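Local coordinates for protein transcription elongation factor SPT6 (Candida glabrata, PDB 3PJP) that probably acts as a histone H3-H4 chaperone in transcription elongation, and binds the phosphorylated C-terminal repeat domain of RNA polymerase II through this tandem SH2 region, at residues Y12-G18 with F33-Q37; V59-L64 with V75-E79. One frame throughout, in Å; residues are numbered along the deposited sequence.

In the fold
Both contacts lie in the first of the two SH2 domains and belong to one mixed sheet. Contact 1 comes first along the chain and closes before contact 2 opens. It joins edge strand 13-14 to strand 33-37, with helix 18-25 in the crossover between them. Contact 2 is the antiparallel hairpin of strands 55-64 and 75-78, further across the same sheet. Strand 44-52 lies between strands 33-37 and 55-64. The contact centres are about 14 Å apart, and the nearest atoms are about 5 Å apart without touching. Helix 86-105 packs on both. Contact 1 places R36, at the FLVR position, where it probably binds phosphate; contact 2 extends the same sheet by the hairpin two strands further on.

Contact 1: Y12-G18 with F33-Q37; sequences YYFPFNG and FVIRQ. With ACT (acetate ion), chain C.
Y13 and I35 are paired in neighbouring parallel strands, and two backbone bonds bracket the pair. I35 N donates to Y12 O over 2.9 Å, from well above the carbonyl plane. F14 N donates to I35 O over 3.0 Å, and this bond is the straighter one, at 164°. The tight part of the contact is around R36. Its CG sits between the backbone N and the carbonyl carbon (chi1 59°), and the chain then runs extended past F16, with R36 CD 3.5 Å from F16 O. G18 CA lies over the centre of one guanidinium face, 3.6 Å from R36 CZ. The other end is looser. The exposed Y12 ring lies over one face of F33 in an offset stack, with centroids 4.5 Å apart and planes at 28°. P15 and Q37, also exposed, edge the R36 end and come closest at P15 CA and Q37 CB, 4.1 Å apart. An acetate, probably from the crystallisation liquor, lies at the guanidinium edge. R36 NH1 reaches its OXT at 2.9 Å and R36 NH2 its O at 2.7 Å. R36 NH1 also bonds Q37 O, and R36 NE bonds T48, which should fix the rotation of the group. S39 N holds the acetate too. R36 matches the arginine of the SH2 FLVR motif, so this grip on a carboxylate is consistent with a pocket made for phosphate.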
ATOM      1  N   TYR A  12     -13.797   5.031  16.406  1.00 21.65           N
ATOM      2  CA  TYR A  12     -13.695   5.309  14.977  1.00 20.72           C
ATOM      3  C   TYR A  12     -14.676   4.507  14.134  1.00 27.32           C
ATOM      4  O   TYR A  12     -14.556   4.481  12.902  1.00 24.01           O
ATOM      5  CB  TYR A  12     -12.253   5.071  14.494  1.00 21.28           C
ATOM      6  CG  TYR A  12     -11.302   6.178  14.887  1.00 25.74           C
ATOM      7  CD1 TYR A  12     -11.132   7.291  14.081  1.00 32.67           C
ATOM      8  CD2 TYR A  12     -10.582   6.114  16.072  1.00 27.51           C
ATOM      9  CE1 TYR A  12     -10.272   8.310  14.439  1.00 39.95           C
ATOM     10  CE2 TYR A  12      -9.718   7.129  16.439  1.00 32.89           C
ATOM     11  CZ  TYR A  12      -9.563   8.221  15.616  1.00 42.20           C
ATOM     12  OH  TYR A  12      -8.702   9.233  15.977  1.00 47.33           O
ATOM     13  N   TYR A  13     -15.631   3.843  14.782  1.00 22.39           N
ATOM     14  CA  TYR A  13     -16.652   3.099  14.039  1.00 23.38           C
ATOM     15  C   TYR A  13     -17.863   3.939  13.653  1.00 26.78           C
ATOM     16  O   TYR A  13     -18.525   4.523  14.513  1.00 29.72           O
ATOM     17  CB  TYR A  13     -17.133   1.858  14.790  1.00 28.33           C
ATOM     18  CG  TYR A  13     -18.221   1.134  14.036  1.00 25.45           C
ATOM     19  CD1 TYR A  13     -19.563   1.406  14.275  1.00 35.18           C
ATOM     20  CD2 TYR A  13     -17.909   0.210  13.046  1.00 27.56           C
ATOM     21  CE1 TYR A  13     -20.565   0.761  13.566  1.00 35.07           C
ATOM     22  CE2 TYR A  13     -18.905  -0.444  12.341  1.00 29.36           C
ATOM     23  CZ  TYR A  13     -20.233  -0.166  12.607  1.00 35.72           C
ATOM     24  OH  TYR A  13     -21.227  -0.813  11.905  1.00 35.87           O
ATOM     25  N   PHE A  14     -18.144   3.978  12.353  1.00 24.72           N
ATOM     26  CA  PHE A  14     -19.387   4.538  11.818  1.00 26.14           C
ATOM     27  C   PHE A  14     -19.910   3.606  10.742  1.00 27.57           C
ATOM     28  O   PHE A  14     -19.124   3.113   9.924  1.00 24.83           O
ATOM     29  CB  PHE A  14     -19.139   5.902  11.185  1.00 25.00           C
ATOM     30  CG  PHE A  14     -18.410   6.854  12.073  1.00 25.66           C
ATOM     31  CD1 PHE A  14     -17.034   6.961  12.011  1.00 26.75           C
ATOM     32  CD2 PHE A  14     -19.103   7.642  12.978  1.00 33.93           C
ATOM     33  CE1 PHE A  14     -16.349   7.834  12.828  1.00 32.68           C
ATOM     34  CE2 PHE A  14     -18.428   8.521  13.809  1.00 39.67           C
ATOM     35  CZ  PHE A  14     -17.048   8.622  13.736  1.00 34.78           C
ATOM     36  N   PRO A  15     -21.236   3.391  10.699  1.00 24.36           N
ATOM     37  CA  PRO A  15     -21.823   2.487   9.694  1.00 28.75           C
ATOM     38  C   PRO A  15     -21.879   3.085   8.285  1.00 29.47           C
ATOM     39  O   PRO A  15     -22.909   2.969   7.619  1.00 31.82           O
ATOM     40  CB  PRO A  15     -23.253   2.248  10.214  1.00 35.89           C
ATOM     41  CG  PRO A  15     -23.348   2.971  11.528  1.00 34.24           C
ATOM     42  CD  PRO A  15     -22.268   4.001  11.548  1.00 30.88           C
ATOM     43  N   PHE A  16     -20.778   3.697   7.841  1.00 25.97           N
ATOM     44  CA  PHE A  16     -20.635   4.214   6.485  1.00 25.69           C
ATOM     45  C   PHE A  16     -20.499   3.078   5.492  1.00 20.83           C
ATOM     46  O   PHE A  16     -20.054   1.973   5.839  1.00 24.69           O
ATOM     47  CB  PHE A  16     -19.334   5.021   6.353  1.00 28.08           C
ATOM     48  CG  PHE A  16     -19.359   6.362   7.022  1.00 27.94           C
ATOM     49  CD1 PHE A  16     -20.512   7.122   7.048  1.00 27.98           C
ATOM     50  CD2 PHE A  16     -18.215   6.875   7.601  1.00 26.55           C
ATOM     51  CE1 PHE A  16     -20.522   8.361   7.655  1.00 34.21           C
ATOM     52  CE2 PHE A  16     -18.216   8.112   8.199  1.00 27.99           C
ATOM     53  CZ  PHE A  16     -19.376   8.860   8.231  1.00 26.84           C
ATOM     54  N   ASN A  17     -20.843   3.358   4.241  1.00 24.23           N
ATOM     55  CA  ASN A  17     -20.335   2.557   3.148  1.00 29.94           C
ATOM     56  C   ASN A  17     -19.053   3.206   2.628  1.00 29.72           C
ATOM     57  O   ASN A  17     -18.613   4.243   3.141  1.00 23.49           O
ATOM     58  CB  ASN A  17     -21.375   2.394   2.038  1.00 29.92           C
ATOM     59  CG  ASN A  17     -21.791   3.715   1.416  1.00 27.74           C
ATOM     60  OD1 ASN A  17     -21.025   4.681   1.380  1.00 28.86           O
ATOM     61  ND2 ASN A  17     -23.020   3.757   0.914  1.00 29.04           N
ATOM     62  N   GLY A  18     -18.455   2.596   1.617  1.00 22.62           N
ATOM     63  CA  GLY A  18     -17.188   3.078   1.096  1.00 23.71           C
ATOM     64  C   GLY A  18     -17.178   4.526   0.647  1.00 26.42           C
ATOM     65  O   GLY A  18     -16.250   5.268   0.969  1.00 22.43           O
ATOM     66  N   PHE A  33      -8.556   7.519   9.385  1.00 19.89           N
ATOM     67  CA  PHE A  33      -9.301   6.333   8.994  1.00 18.89           C
ATOM     68  C   PHE A  33     -10.668   6.287   9.664  1.00 18.54           C
ATOM     69  O   PHE A  33     -10.951   7.057  10.574  1.00 23.41           O
ATOM     70  CB  PHE A  33      -8.501   5.059   9.346  1.00 17.03           C
ATOM     71  CG  PHE A  33      -8.385   4.809  10.821  1.00 17.73           C
ATOM     72  CD1 PHE A  33      -9.298   3.990  11.484  1.00 20.39           C
ATOM     73  CD2 PHE A  33      -7.390   5.415  11.553  1.00 18.28           C
ATOM     74  CE1 PHE A  33      -9.199   3.774  12.855  1.00 18.95           C
ATOM     75  CE2 PHE A  33      -7.292   5.201  12.931  1.00 22.14           C
ATOM     76  CZ  PHE A  33      -8.202   4.383  13.569  1.00 19.33           C
ATOM     77  N   VAL A  34     -11.506   5.376   9.190  1.00 20.73           N
ATOM     78  CA  VAL A  34     -12.694   4.959   9.917  1.00 22.25           C
ATOM     79  C   VAL A  34     -12.824   3.452   9.822  1.00 25.04           C
ATOM     80  O   VAL A  34     -12.372   2.837   8.851  1.00 20.51           O
ATOM     81  CB  VAL A  34     -13.987   5.586   9.356  1.00 25.19           C
ATOM     82  CG1 VAL A  34     -14.017   7.091   9.625  1.00 23.91           C
ATOM     83  CG2 VAL A  34     -14.137   5.279   7.870  1.00 23.84           C
ATOM     84  N   ILE A  35     -13.425   2.860  10.844  1.00 20.77           N
ATOM     85  CA  ILE A  35     -13.884   1.486  10.765  1.00 20.63           C
ATOM     86  C   ILE A  35     -15.361   1.573  10.375  1.00 19.62           C
ATOM     87  O   ILE A  35     -16.070   2.477  10.809  1.00 20.19           O
ATOM     88  CB  ILE A  35     -13.715   0.784  12.123  1.00 19.42           C
ATOM     89  CG1 ILE A  35     -12.304   1.022  12.647  1.00 22.46           C
ATOM     90  CG2 ILE A  35     -14.042  -0.695  12.021  1.00 22.69           C
ATOM     91  CD1 ILE A  35     -12.037   0.384  13.994  1.00 27.22           C
ATOM     92  N   ARG A  36     -15.831   0.659   9.538  1.00 22.68           N
ATOM     93  CA  ARG A  36     -17.191   0.792   9.037  1.00 19.60           C
ATOM     94  C   ARG A  36     -17.848  -0.531   8.692  1.00 25.83           C
ATOM     95  O   ARG A  36     -17.234  -1.605   8.779  1.00 24.29           O
ATOM     96  CB  ARG A  36     -17.223   1.704   7.806  1.00 19.53           C
ATOM     97  CG  ARG A  36     -16.354   1.205   6.656  1.00 17.37           C
ATOM     98  CD  ARG A  36     -16.591   2.052   5.405  1.00 22.12           C
ATOM     99  NE  ARG A  36     -15.754   1.654   4.270  1.00 20.54           N
ATOM    100  CZ  ARG A  36     -16.036   0.653   3.441  1.00 25.42           C
ATOM    101  NH1 ARG A  36     -17.118  -0.089   3.633  1.00 23.96           N
ATOM    102  NH2 ARG A  36     -15.228   0.383   2.420  1.00 23.42           N
ATOM    103  N   GLN A  37     -19.107  -0.413   8.291  1.00 26.56           N
ATOM    104  CA  GLN A  37     -19.906  -1.495   7.744  1.00 32.86           C
ATOM    105  C   GLN A  37     -19.264  -1.989   6.452  1.00 27.16           C
ATOM    106  O   GLN A  37     -18.783  -1.194   5.649  1.00 27.60           O
ATOM    107  CB  GLN A  37     -21.324  -0.963   7.476  1.00 29.47           C
ATOM    108  CG  GLN A  37     -22.213  -1.821   6.588  1.00 31.13           C
ATOM    109  CD  GLN A  37     -23.475  -1.078   6.143  1.00 29.99           C
ATOM    110  OE1 GLN A  37     -24.491  -1.073   6.841  1.00 36.36           O
ATOM    111  NE2 GLN A  37     -23.405  -0.442   4.982  1.00 28.32           N
TER
HETATM  112  C   ACT C1445     -16.940  -2.540   1.315  1.00 45.46           C
HETATM  113  O   ACT C1445     -16.236  -1.607   0.880  1.00 49.05           O
HETATM  114  OXT ACT C1445     -17.999  -2.206   1.891  1.00 37.96           O
HETATM  115  CH3 ACT C1445     -16.534  -3.973   1.150  1.00 50.95           C

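Contact 2: V59-L64 with V75-E79; sequences VDIQEL and VLVVE
V59 and V78 each turn CG1 anti to the backbone N (chi1 -178° and -173°), and the two methyls, V59 CG1 and V78 CG1, meet at 3.4 Å. That is tighter than usual van der Waals contact. I61 holds its CG1 beside its own backbone N, and this branch touches V78 CG2 at 3.9 Å. Its other branch, CG2, reaches L76 CB. E63 and L76 run side by side in the same direction, with E63 CG 3.8 Å from L76 CD2. The acidic end goes further, to G73 N and to salt bridges with R6 and K66. On the opposite face L64 CD1 lies against both V77 CG2, at 3.8 Å, and V75 CG1. Q62 bends at its second torsion, and its NE2 bonds E63 O and D43.

The strands form an antiparallel hairpin at 149°. Q62 and V77 are a hydrogen-bonded pair: V77 N to Q62 O is 2.7 Å, and Q62 N to V77 O is 2.9 Å. L64 N to V75 O is also 2.9 Å, while the return bond from V75 N is weak. Past V77 the direct bonds stop, and a water links D60 O to E79 N.

Helix 86-105 lies under the face of V59, L76 and V78, through I89 and Y93. Strand 44-52 flanks strand 55-64, and strand 81-83 flanks strand 75-78, with R82 against L64, V75 and V77 on the other face.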
ATOM      1  N   VAL A  59      -9.940  -1.580   3.321  1.00 19.08           N
ATOM      2  CA  VAL A  59      -9.340  -2.799   3.851  1.00 23.46           C
ATOM      3  C   VAL A  59     -10.436  -3.663   4.445  1.00 24.54           C
ATOM      4  O   VAL A  59     -11.206  -3.204   5.303  1.00 26.07           O
ATOM      5  CB  VAL A  59      -8.318  -2.441   4.925  1.00 24.06           C
ATOM      6  CG1 VAL A  59      -7.619  -3.701   5.464  1.00 33.80           C
ATOM      7  CG2 VAL A  59      -7.304  -1.455   4.368  1.00 32.20           C
ATOM      8  N   ASP A  60     -10.535  -4.905   3.983  1.00 19.31           N
ATOM      9  CA  ASP A  60     -11.571  -5.783   4.501  1.00 22.44           C
ATOM     10  C   ASP A  60     -11.127  -6.501   5.757  1.00 17.45           C
ATOM     11  O   ASP A  60      -9.986  -6.933   5.869  1.00 21.78           O
ATOM     12  CB  ASP A  60     -12.027  -6.807   3.468  1.00 27.05           C
ATOM     13  CG  ASP A  60     -13.120  -7.713   4.009  1.00 23.96           C
ATOM     14  OD1 ASP A  60     -14.290  -7.283   4.052  1.00 36.74           O
ATOM     15  OD2 ASP A  60     -12.805  -8.856   4.389  1.00 43.41           O
ATOM     16  N   ILE A  61     -12.054  -6.603   6.704  1.00 17.81           N
ATOM     17  CA  ILE A  61     -11.848  -7.370   7.925  1.00 17.97           C
ATOM     18  C   ILE A  61     -12.839  -8.535   7.966  1.00 17.82           C
ATOM     19  O   ILE A  61     -14.058  -8.333   7.967  1.00 20.88           O
ATOM     20  CB  ILE A  61     -12.030  -6.481   9.176  1.00 18.17           C
ATOM     21  CG1 ILE A  61     -11.056  -5.304   9.145  1.00 17.88           C
ATOM     22  CG2 ILE A  61     -11.775  -7.286  10.439  1.00 19.73           C
ATOM     23  CD1 ILE A  61     -11.421  -4.205  10.128  1.00 23.10           C
ATOM     24  N   GLN A  62     -12.319  -9.756   7.988  1.00 16.92           N
ATOM     25  CA  GLN A  62     -13.164 -10.940   8.099  1.00 18.92           C
ATOM     26  C   GLN A  62     -13.284 -11.371   9.561  1.00 18.44           C
ATOM     27  O   GLN A  62     -12.280 -11.495  10.281  1.00 20.41           O
ATOM     28  CB  GLN A  62     -12.593 -12.088   7.264  1.00 21.15           C
ATOM     29  CG  GLN A  62     -13.236 -13.452   7.517  1.00 29.51           C
ATOM     30  CD  GLN A  62     -14.490 -13.690   6.698  1.00 31.42           C
ATOM     31  OE1 GLN A  62     -14.442 -13.738   5.464  1.00 30.37           O
ATOM     32  NE2 GLN A  62     -15.625 -13.843   7.379  1.00 24.76           N
ATOM     33  N   GLU A  63     -14.508 -11.608  10.019  1.00 17.99           N
ATOM     34  CA  GLU A  63     -14.692 -12.090  11.389  1.00 19.92           C
ATOM     35  C   GLU A  63     -14.736 -13.603  11.454  1.00 20.76           C
ATOM     36  O   GLU A  63     -15.279 -14.256  10.569  1.00 22.52           O
ATOM     37  CB  GLU A  63     -15.998 -11.568  11.964  1.00 18.76           C
ATOM     38  CG  GLU A  63     -16.097 -10.085  12.073  1.00 21.48           C
ATOM     39  CD  GLU A  63     -17.442  -9.690  12.635  1.00 24.13           C
ATOM     40  OE1 GLU A  63     -18.408  -9.671  11.854  1.00 27.79           O
ATOM     41  OE2 GLU A  63     -17.533  -9.438  13.853  1.00 24.03           O
ATOM     42  N   LEU A  64     -14.167 -14.152  12.521  1.00 16.94           N
ATOM     43  CA  LEU A  64     -14.337 -15.556  12.855  1.00 24.31           C
ATOM     44  C   LEU A  64     -14.782 -15.661  14.303  1.00 17.28           C
ATOM     45  O   LEU A  64     -14.601 -14.730  15.091  1.00 18.57           O
ATOM     46  CB  LEU A  64     -13.024 -16.321  12.701  1.00 24.22           C
ATOM     47  CG  LEU A  64     -12.190 -16.112  11.438  1.00 21.07           C
ATOM     48  CD1 LEU A  64     -10.908 -16.902  11.563  1.00 22.20           C
ATOM     49  CD2 LEU A  64     -12.965 -16.505  10.185  1.00 22.62           C
ATOM     50  N   VAL A  75     -12.035 -13.354  16.714  1.00 19.62           N
ATOM     51  CA  VAL A  75     -10.825 -13.320  15.893  1.00 16.54           C
ATOM     52  C   VAL A  75     -11.157 -12.514  14.649  1.00 16.91           C
ATOM     53  O   VAL A  75     -12.190 -12.747  14.033  1.00 20.60           O
ATOM     54  CB  VAL A  75     -10.376 -14.747  15.481  1.00 17.32           C
ATOM     55  CG1 VAL A  75      -9.170 -14.712  14.536  1.00 16.77           C
ATOM     56  CG2 VAL A  75     -10.014 -15.571  16.714  1.00 19.18           C
ATOM     57  N   LEU A  76     -10.297 -11.557  14.306  1.00 15.12           N
ATOM     58  CA  LEU A  76     -10.486 -10.731  13.119  1.00 16.31           C
ATOM     59  C   LEU A  76      -9.323 -10.915  12.173  1.00 16.45           C
ATOM     60  O   LEU A  76      -8.174 -10.852  12.589  1.00 18.17           O
ATOM     61  CB  LEU A  76     -10.572  -9.261  13.518  1.00 18.73           C
ATOM     62  CG  LEU A  76     -11.602  -8.881  14.588  1.00 18.01           C
ATOM     63  CD1 LEU A  76     -11.446  -7.409  14.927  1.00 20.13           C
ATOM     64  CD2 LEU A  76     -13.034  -9.203  14.162  1.00 19.89           C
ATOM     65  N   VAL A  77      -9.630 -11.110  10.898  1.00 13.60           N
ATOM     66  CA  VAL A  77      -8.590 -11.415   9.911  1.00 12.82           C
ATOM     67  C   VAL A  77      -8.434 -10.276   8.911  1.00 16.48           C
ATOM     68  O   VAL A  77      -9.413  -9.822   8.316  1.00 18.95           O
ATOM     69  CB  VAL A  77      -8.907 -12.707   9.152  1.00 19.67           C
ATOM     70  CG1 VAL A  77      -7.742 -13.076   8.222  1.00 16.68           C
ATOM     71  CG2 VAL A  77      -9.158 -13.836  10.132  1.00 21.42           C
ATOM     72  N   VAL A  78      -7.205  -9.788   8.758  1.00 13.46           N
ATOM     73  CA  VAL A  78      -6.907  -8.791   7.741  1.00 13.45           C
ATOM     74  C   VAL A  78      -5.739  -9.286   6.901  1.00 14.61           C
ATOM     75  O   VAL A  78      -4.671  -9.575   7.430  1.00 15.97           O
ATOM     76  CB  VAL A  78      -6.517  -7.433   8.335  1.00 18.28           C
ATOM     77  CG1 VAL A  78      -6.389  -6.397   7.213  1.00 18.33           C
ATOM     78  CG2 VAL A  78      -7.562  -6.974   9.334  1.00 19.67           C
ATOM     79  N   GLU A  79      -5.972  -9.379   5.595  1.00 15.10           N
ATOM     80  CA  GLU A  79      -4.958  -9.849   4.653  1.00 20.67           C
ATOM     81  C   GLU A  79      -4.186 -11.057   5.164  1.00 22.14           C
ATOM     82  O   GLU A  79      -2.947 -11.070   5.172  1.00 23.79           O
ATOM     83  CB  GLU A  79      -4.015  -8.703   4.286  1.00 26.84           C
ATOM     84  CG  GLU A  79      -4.756  -7.507   3.716  1.00 37.86           C
ATOM     85  CD  GLU A  79      -3.848  -6.531   3.007  1.00 50.20           C
ATOM     86  OE1 GLU A  79      -2.703  -6.907   2.675  1.00 55.04           O
ATOM     87  OE2 GLU A  79      -4.287  -5.386   2.775  1.00 54.74           O
TER
HETATM   88  O   HOH W   1      -8.258  -8.178   4.311  1.00 19.47           O
HETATM   89  O   HOH W   2      -7.636  -5.977   2.719  1.00 36.03           O